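PDB 2QW5: xylose isomerase-like TIM barrel, which binds a zinc ion and D-xylose in its barrel and is probably a sugar or sugar phosphate isomerase or epimerase. Local coordinates for residues I52-P57 and G89-F94; P129-Y134 and P164-L169. All coordinates share one frame; numbering follows the deposited sequence. Where two conformers were deposited one is given.

Contact 1 (I52-P57 and G89-F94); sequences IAPGLP and GATRTF
Two neighbouring beta-alpha loops of the TIM barrel meet here, the one after strand 47-51 and the one after strand 83-87, with Phe94 of the second reaching Gly55 and Pro57 of the first. The Phe94 ring presents its edge: Pro57 CG lies in the ring plane, 3.9 Å from Phe94 CZ, and Gly55 O sits near that plane, 3.6 Å from Phe94 CE2. With CG anti to the carbonyl carbon (chi1 -57°), the ring is thrown across to the facing loop. Tyr110 of helix 101-120 stacks on it, and Tyr60 of helix 60-76 touches it as well. Closer to the barrel, Pro54 CB rests loosely against the methyl of Thr91, at 4.2 Å from CG2. The hydroxyl of Thr91 serves its own loop, accepting from Phe94 N at 3.0 Å with an N-H...O angle of 163°; the same OG1 also bonds to Asp141 of the second subunit. Thr91 N returns a bond to Phe94 O, closing a compact turn that fixes the root of the aromatic side chain. No direct hydrogen bond joins residues 52-57 to 89-94. Instead a water donates to Ile52 O at 2.8 Å and accepts from Gly89 N at 3.0 Å, bridging the chain just beyond the two strands. The Thr91 turn is an ST motif, set among the loops at the C-terminal ends of the strands of a beta/alpha barrel.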
ATOM      1  N   ILE A  52      -0.717  25.524   9.279  1.00 14.62           N
ATOM      2  CA  ILE A  52       0.379  26.059   8.480  1.00 14.56           C
ATOM      3  C   ILE A  52       0.957  24.914   7.675  1.00 15.20           C
ATOM      4  O   ILE A  52       1.652  24.017   8.237  1.00 16.69           O
ATOM      5  CB  ILE A  52       1.462  26.800   9.305  1.00 13.88           C
ATOM      6  CG1 ILE A  52       0.810  27.933  10.138  1.00 16.76           C
ATOM      7  CG2 ILE A  52       2.633  27.318   8.402  1.00 14.09           C
ATOM      8  CD1 ILE A  52       0.013  29.009   9.349  1.00 20.33           C
ATOM      9  N   ALA A  53       0.626  24.898   6.368  1.00 18.03           N
ATOM     10  CA  ALA A  53       1.111  23.833   5.454  1.00 16.60           C
ATOM     11  C   ALA A  53       2.616  23.878   5.360  1.00 18.58           C
ATOM     12  O   ALA A  53       3.166  24.982   5.322  1.00 17.72           O
ATOM     13  CB  ALA A  53       0.492  23.961   4.059  1.00 19.90           C
ATOM     14  N   PRO A  54       3.294  22.701   5.369  1.00 17.46           N
ATOM     15  CA  PRO A  54       4.758  22.703   5.243  1.00 21.28           C
ATOM     16  C   PRO A  54       5.212  23.073   3.831  1.00 23.43           C
ATOM     17  O   PRO A  54       4.418  22.974   2.868  1.00 19.67           O
ATOM     18  CB  PRO A  54       5.163  21.272   5.630  1.00 20.86           C
ATOM     19  CG  PRO A  54       3.940  20.468   5.432  1.00 24.56           C
ATOM     20  CD  PRO A  54       2.754  21.331   5.476  1.00 19.52           C
ATOM     21  N   GLY A  55       6.450  23.539   3.736  1.00 23.63           N
ATOM     22  CA  GLY A  55       7.070  23.940   2.463  1.00 23.40           C
ATOM     23  C   GLY A  55       8.557  23.656   2.460  1.00 25.48           C
ATOM     24  O   GLY A  55       9.049  22.907   3.305  1.00 28.74           O
ATOM     25  N   LEU A  56       9.272  24.294   1.543  1.00 26.64           N
ATOM     26  CA  LEU A  56      10.708  24.082   1.353  1.00 26.40           C
ATOM     27  C   LEU A  56      11.511  25.015   2.248  1.00 24.62           C
ATOM     28  O   LEU A  56      11.104  26.154   2.455  1.00 24.10           O
ATOM     29  CB  LEU A  56      11.091  24.284  -0.099  1.00 27.92           C
ATOM     30  CG  LEU A  56      10.387  23.341  -1.087  1.00 31.73           C
ATOM     31  CD1 LEU A  56      10.483  23.852  -2.541  1.00 29.69           C
ATOM     32  CD2 LEU A  56      10.962  21.927  -0.928  1.00 33.62           C
ATOM     33  N   PRO A  57      12.653  24.537   2.799  1.00 23.59           N
ATOM     34  CA  PRO A  57      13.426  25.421   3.688  1.00 23.24           C
ATOM     35  C   PRO A  57      13.954  26.706   3.050  1.00 26.02           C
ATOM     36  O   PRO A  57      14.094  27.715   3.743  1.00 30.65           O
ATOM     37  CB  PRO A  57      14.571  24.540   4.186  1.00 23.37           C
ATOM     38  CG  PRO A  57      14.311  23.179   3.674  1.00 23.24           C
ATOM     39  CD  PRO A  57      13.278  23.213   2.640  1.00 25.91           C
ATOM     40  N   GLY A  89       2.723  20.623  12.299  1.00 18.86           N
ATOM     41  CA  GLY A  89       3.213  19.269  12.519  1.00 19.28           C
ATOM     42  C   GLY A  89       4.607  19.032  12.017  1.00 17.29           C
ATOM     43  O   GLY A  89       5.018  19.587  10.998  1.00 19.54           O
ATOM     44  N   ALA A  90       5.355  18.203  12.753  1.00 16.83           N
ATOM     45  CA  ALA A  90       6.641  17.702  12.283  1.00 16.98           C
ATOM     46  C   ALA A  90       6.318  16.766  11.109  1.00 17.64           C
ATOM     47  O   ALA A  90       5.207  16.203  11.029  1.00 19.31           O
ATOM     48  CB  ALA A  90       7.382  16.915  13.401  1.00 17.94           C
ATOM     49  N   THR A  91       7.279  16.626  10.201  1.00 20.11           N
ATOM     50  CA  THR A  91       7.139  15.810   8.995  1.00 18.03           C
ATOM     51  C   THR A  91       8.262  14.809   8.952  1.00 18.59           C
ATOM     52  O   THR A  91       9.201  14.892   9.724  1.00 18.90           O
ATOM     53  CB  THR A  91       7.148  16.658   7.728  1.00 17.94           C
ATOM     54  OG1 THR A  91       8.454  17.152   7.433  1.00 16.03           O
ATOM     55  CG2 THR A  91       6.186  17.841   7.858  1.00 17.97           C
ATOM     56  N   ARG A  92       8.153  13.842   8.053  1.00 17.54           N
ATOM     57  CA  ARG A  92       9.208  12.821   7.913  1.00 16.43           C
ATOM     58  C   ARG A  92      10.624  13.438   7.732  1.00 14.82           C
ATOM     59  O   ARG A  92      11.613  12.942   8.320  1.00 17.61           O
ATOM     60  CB  ARG A  92       8.894  11.867   6.764  1.00 16.89           C
ATOM     61  CG  ARG A  92       9.684  10.558   6.883  1.00 23.14           C
ATOM     62  CD  ARG A  92      10.045  10.031   5.545  1.00 39.15           C
ATOM     63  NE  ARG A  92       8.861   9.827   4.734  1.00 45.31           N
ATOM     64  CZ  ARG A  92       8.796   9.961   3.405  1.00 53.48           C
ATOM     65  NH1 ARG A  92       9.842  10.349   2.648  1.00 47.68           N
ATOM     66  NH2 ARG A  92       7.625   9.735   2.823  1.00 57.35           N
ATOM     67  N   THR A  93      10.707  14.492   6.923  1.00 16.78           N
ATOM     68  CA  THR A  93      11.954  15.261   6.714  1.00 17.51           C
ATOM     69  C   THR A  93      12.277  16.103   7.955  1.00 16.46           C
ATOM     70  O   THR A  93      13.358  15.950   8.560  1.00 18.69           O
ATOM     71  CB  THR A  93      11.864  16.123   5.451  1.00 20.01           C
ATOM     72  OG1 THR A  93      11.613  15.255   4.341  1.00 23.09           O
ATOM     73  CG2 THR A  93      13.121  16.901   5.192  1.00 20.22           C
ATOM     74  N   PHE A  94      11.328  16.942   8.363  1.00 18.79           N
ATOM     75  CA  PHE A  94      11.506  17.866   9.494  1.00 17.03           C
ATOM     76  C   PHE A  94      11.123  17.141  10.754  1.00 17.11           C
ATOM     77  O   PHE A  94      10.065  17.393  11.359  1.00 16.77           O
ATOM     78  CB  PHE A  94      10.698  19.135   9.293  1.00 19.44           C
ATOM     79  CG  PHE A  94      11.025  19.841   8.039  1.00 24.67           C
ATOM     80  CD1 PHE A  94      12.351  20.248   7.766  1.00 24.43           C
ATOM     81  CD2 PHE A  94      10.032  20.087   7.091  1.00 30.04           C
ATOM     82  CE1 PHE A  94      12.664  20.901   6.567  1.00 28.63           C
ATOM     83  CE2 PHE A  94      10.336  20.746   5.890  1.00 35.92           C
ATOM     84  CZ  PHE A  94      11.649  21.158   5.635  1.00 33.41           C
TER
HETATM   85  O   HOH W   1       1.877  21.607   9.580  1.00 18.29           O

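Contact 2 (P129-Y134 and P164-L169); sequences PIVIPY and PILDKL. With XLS (D-xylose), chain C.
Ile130 lays the end of its side chain across Leu166 of helix 148-176, the CD1 methyls of the two residues meeting at 3.9 Å. Its CG1 branch stands between the backbone N and the carbonyl carbon (chi1 63°) and runs out extended toward the helix, so that CD1 also comes within 4.3 Å of Leu169 CD2, three residues farther along the helix. Val131 approaches Leu166 with one branch, its CG2 methyl 4.3 Å from Leu166 CG. Leu166 is thus met by both loop residues, on its CD1 methyl by Ile130 and at its branch point by Val131. The contact is purely apolar and buried, without a hydrogen bond across it. Ile130 O is caught beneath the Leu166 methyls, 3.9 Å from Leu166 CD2, and finds no polar partner in the model, probably at some energetic cost. Ile182 of strand 179-182 touches both Ile130 and Val131, while Leu180 of that strand meets Leu169, so the helix, the loop and the barrel wall share one apolar layer. The ends of the loop segment turn to the sugar. The Tyr134 ring offers a face to D-xylose, whose C3 stands 3.7 Å above the ring plane over its centre; the hydroxyl of Tyr134 is tied to Glu189, another pocket residue, which should limit swinging of the ring. Pro129 CD lies just 3.0 Å from xylose O4. Asn87, Glu183 and His219 are hydrogen-bonded to the same ligand. The helix that follows packs behind the loop, and pocket residues on loops at the C-terminal ends of the strands are characteristic of TIM-barrel substrate sites.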
ATOM      1  N   PRO A 129       1.308  18.070  16.436  1.00 17.27           N
ATOM      2  CA  PRO A 129       2.215  16.945  16.557  1.00 16.23           C
ATOM      3  C   PRO A 129       3.657  17.322  16.130  1.00 19.46           C
ATOM      4  O   PRO A 129       4.172  16.845  15.100  1.00 18.71           O
ATOM      5  CB  PRO A 129       1.573  15.907  15.641  1.00 15.29           C
ATOM      6  CG  PRO A 129       0.933  16.750  14.559  1.00 18.99           C
ATOM      7  CD  PRO A 129       0.493  17.981  15.197  1.00 14.60           C
ATOM      8  N   ILE A 130       4.316  18.093  17.005  1.00 19.81           N
ATOM      9  CA  ILE A 130       5.633  18.658  16.743  1.00 17.91           C
ATOM     10  C   ILE A 130       6.841  17.852  17.331  1.00 19.14           C
ATOM     11  O   ILE A 130       7.961  18.373  17.332  1.00 19.76           O
ATOM     12  CB  ILE A 130       5.696  20.154  17.145  1.00 17.17           C
ATOM     13  CG1 ILE A 130       5.478  20.372  18.651  1.00 24.08           C
ATOM     14  CG2 ILE A 130       4.632  20.998  16.295  1.00 13.77           C
ATOM     15  CD1 ILE A 130       5.727  21.774  19.116  1.00 20.17           C
ATOM     16  N   VAL A 131       6.589  16.625  17.816  1.00 18.66           N
ATOM     17  CA  VAL A 131       7.637  15.736  18.369  1.00 18.32           C
ATOM     18  C   VAL A 131       7.924  14.604  17.367  1.00 16.56           C
ATOM     19  O   VAL A 131       9.001  14.534  16.784  1.00 20.42           O
ATOM     20  CB  VAL A 131       7.219  15.206  19.742  1.00 16.03           C
ATOM     21  CG1 VAL A 131       8.345  14.329  20.351  1.00 15.80           C
ATOM     22  CG2 VAL A 131       6.832  16.374  20.692  1.00 17.56           C
ATOM     23  N   ILE A 132       6.969  13.701  17.188  1.00 17.55           N
ATOM     24  CA  ILE A 132       7.079  12.595  16.261  1.00 16.78           C
ATOM     25  C   ILE A 132       6.262  13.070  15.017  1.00 18.44           C
ATOM     26  O   ILE A 132       5.153  13.611  15.211  1.00 18.25           O
ATOM     27  CB  ILE A 132       6.427  11.316  16.825  1.00 20.80           C
ATOM     28  CG1 ILE A 132       7.026  10.931  18.204  1.00 23.90           C
ATOM     29  CG2 ILE A 132       6.526  10.153  15.827  1.00 17.50           C
ATOM     30  CD1 ILE A 132       8.485  10.604  18.170  1.00 22.03           C
ATOM     31  N   PRO A 133       6.801  12.891  13.786  1.00 18.99           N
ATOM     32  CA  PRO A 133       6.115  13.258  12.529  1.00 18.54           C
ATOM     33  C   PRO A 133       4.710  12.693  12.440  1.00 18.68           C
ATOM     34  O   PRO A 133       4.524  11.514  12.677  1.00 16.41           O
ATOM     35  CB  PRO A 133       7.004  12.631  11.459  1.00 19.43           C
ATOM     36  CG  PRO A 133       8.358  12.732  12.035  1.00 20.29           C
ATOM     37  CD  PRO A 133       8.150  12.366  13.485  1.00 21.35           C
ATOM     38  N   TYR A 134       3.741  13.542  12.089  1.00 20.35           N
ATOM     39  CA  TYR A 134       2.350  13.145  12.111  1.00 16.63           C
ATOM     40  C   TYR A 134       2.043  12.083  11.071  1.00 18.58           C
ATOM     41  O   TYR A 134       2.320  12.287   9.898  1.00 16.67           O
ATOM     42  CB  TYR A 134       1.422  14.348  11.885  1.00 18.67           C
ATOM     43  CG  TYR A 134      -0.012  13.932  11.711  1.00 21.07           C
ATOM     44  CD1 TYR A 134      -0.801  13.596  12.813  1.00 19.38           C
ATOM     45  CD2 TYR A 134      -0.593  13.869  10.437  1.00 19.08           C
ATOM     46  CE1 TYR A 134      -2.108  13.191  12.664  1.00 20.57           C
ATOM     47  CE2 TYR A 134      -1.892  13.444  10.281  1.00 20.26           C
ATOM     48  CZ  TYR A 134      -2.646  13.118  11.389  1.00 27.30           C
ATOM     49  OH  TYR A 134      -3.927  12.721  11.209  1.00 18.79           O
ATOM     50  N   PRO A 164      15.920  17.541  23.844  1.00 20.38           N
ATOM     51  CA  PRO A 164      16.749  18.757  23.796  1.00 21.42           C
ATOM     52  C   PRO A 164      16.366  19.740  22.688  1.00 20.30           C
ATOM     53  O   PRO A 164      16.555  20.930  22.861  1.00 21.02           O
ATOM     54  CB  PRO A 164      18.181  18.219  23.585  1.00 24.63           C
ATOM     55  CG  PRO A 164      18.098  16.765  23.728  1.00 22.18           C
ATOM     56  CD  PRO A 164      16.699  16.317  23.589  1.00 21.95           C
ATOM     57  N   ILE A 165      15.811  19.230  21.578  1.00 17.51           N
ATOM     58  CA  ILE A 165      15.397  20.066  20.452  1.00 18.13           C
ATOM     59  C   ILE A 165      14.163  20.872  20.812  1.00 16.46           C
ATOM     60  O   ILE A 165      14.106  22.077  20.515  1.00 18.47           O
ATOM     61  CB  ILE A 165      15.176  19.238  19.169  1.00 20.06           C
ATOM     62  CG1 ILE A 165      16.487  18.532  18.733  1.00 22.81           C
ATOM     63  CG2 ILE A 165      14.592  20.131  18.030  1.00 18.72           C
ATOM     64  CD1 ILE A 165      17.623  19.474  18.248  1.00 20.30           C
ATOM     65  N   LEU A 166      13.189  20.221  21.453  1.00 17.56           N
ATOM     66  CA  LEU A 166      11.979  20.900  21.926  1.00 17.55           C
ATOM     67  C   LEU A 166      12.300  21.933  23.023  1.00 16.38           C
ATOM     68  O   LEU A 166      11.655  22.995  23.081  1.00 14.73           O
ATOM     69  CB  LEU A 166      10.879  19.898  22.366  1.00 18.54           C
ATOM     70  CG  LEU A 166       9.953  19.335  21.273  1.00 19.52           C
ATOM     71  CD1 LEU A 166       9.076  20.469  20.686  1.00 16.68           C
ATOM     72  CD2 LEU A 166      10.683  18.678  20.165  1.00 13.82           C
ATOM     73  N   ASP A 167      13.302  21.645  23.862  1.00 15.52           N
ATOM     74  CA  ASP A 167      13.708  22.568  24.928  0.50 17.27           C
ATOM     75  C   ASP A 167      14.215  23.864  24.259  1.00 15.05           C
ATOM     76  O   ASP A 167      13.790  24.979  24.625  1.00 19.41           O
ATOM     77  CB  ASP A 167      14.791  21.912  25.835  0.50 17.05           C
ATOM     78  CG  ASP A 167      14.524  22.074  27.328  0.50 19.90           C
ATOM     79  OD1 ASP A 167      13.846  23.040  27.746  0.50 18.38           O
ATOM     80  OD2 ASP A 167      14.999  21.191  28.107  0.50 18.56           O
ATOM     81  N   LYS A 168      15.076  23.712  23.238  1.00 15.50           N
ATOM     82  CA  LYS A 168      15.630  24.857  22.488  1.00 18.55           C
ATOM     83  C   LYS A 168      14.529  25.652  21.765  1.00 19.13           C
ATOM     84  O   LYS A 168      14.505  26.901  21.761  1.00 18.80           O
ATOM     85  CB  LYS A 168      16.725  24.432  21.494  1.00 19.49           C
ATOM     86  CG  LYS A 168      18.074  24.053  22.136  1.00 28.71           C
ATOM     87  CD  LYS A 168      18.757  25.249  22.825  1.00 43.65           C
ATOM     88  CE  LYS A 168      20.103  24.886  23.454  1.00 46.29           C
ATOM     89  NZ  LYS A 168      19.943  24.005  24.635  1.00 57.22           N
ATOM     90  N   LEU A 169      13.580  24.932  21.201  1.00 17.57           N
ATOM     91  CA  LEU A 169      12.410  25.582  20.559  1.00 15.86           C
ATOM     92  C   LEU A 169      11.580  26.341  21.604  1.00 16.96           C
ATOM     93  O   LEU A 169      11.055  27.402  21.293  1.00 16.26           O
ATOM     94  CB  LEU A 169      11.519  24.535  19.840  1.00 15.93           C
ATOM     95  CG  LEU A 169      10.312  25.078  19.028  1.00 11.59           C
ATOM     96  CD1 LEU A 169      10.818  25.856  17.827  1.00 15.26           C
ATOM     97  CD2 LEU A 169       9.414  23.941  18.598  1.00 14.71           C
TER
HETATM   98  C1  XLS C 401      -4.992  16.015  13.684  1.00 51.13           C
HETATM   99  C2  XLS C 401      -3.653  16.738  13.605  1.00 50.44           C
HETATM  100  C3  XLS C 401      -3.079  16.867  12.150  1.00 49.90           C
HETATM  101  C4  XLS C 401      -2.372  18.178  11.869  1.00 43.51           C
HETATM  102  O1  XLS C 401      -5.406  15.140  14.740  1.00 37.62           O
HETATM  103  O2  XLS C 401      -3.686  17.980  14.309  1.00 48.01           O
HETATM  104  O3  XLS C 401      -3.966  16.704  11.042  1.00 53.13           O
HETATM  105  O4  XLS C 401      -1.440  18.402  12.888  1.00 39.24           O

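How the contacts relate
The 89-94 loop of contact 1 and the 129-134 loop of contact 2 follow adjacent barrel strands, and two probable backbone hydrogen bonds join them directly. Ala90 is paired at both ends, its N with Pro129 O at 3.0 Å and its O with Tyr134 N at 3.2 Å, while Pro133 CG packs against Thr91 O at 3.3 Å. The centres of contact 1 and contact 2 are about 12 Å apart. Contact 2 supplies Pro129 and Tyr134 to the D-xylose pocket, and its Ile130 side chain is about 12 Å from the zinc ion. Contact 1 stands farther back, the Pro54 side chain about 9 Å from the sugar, and it also faces the second subunit.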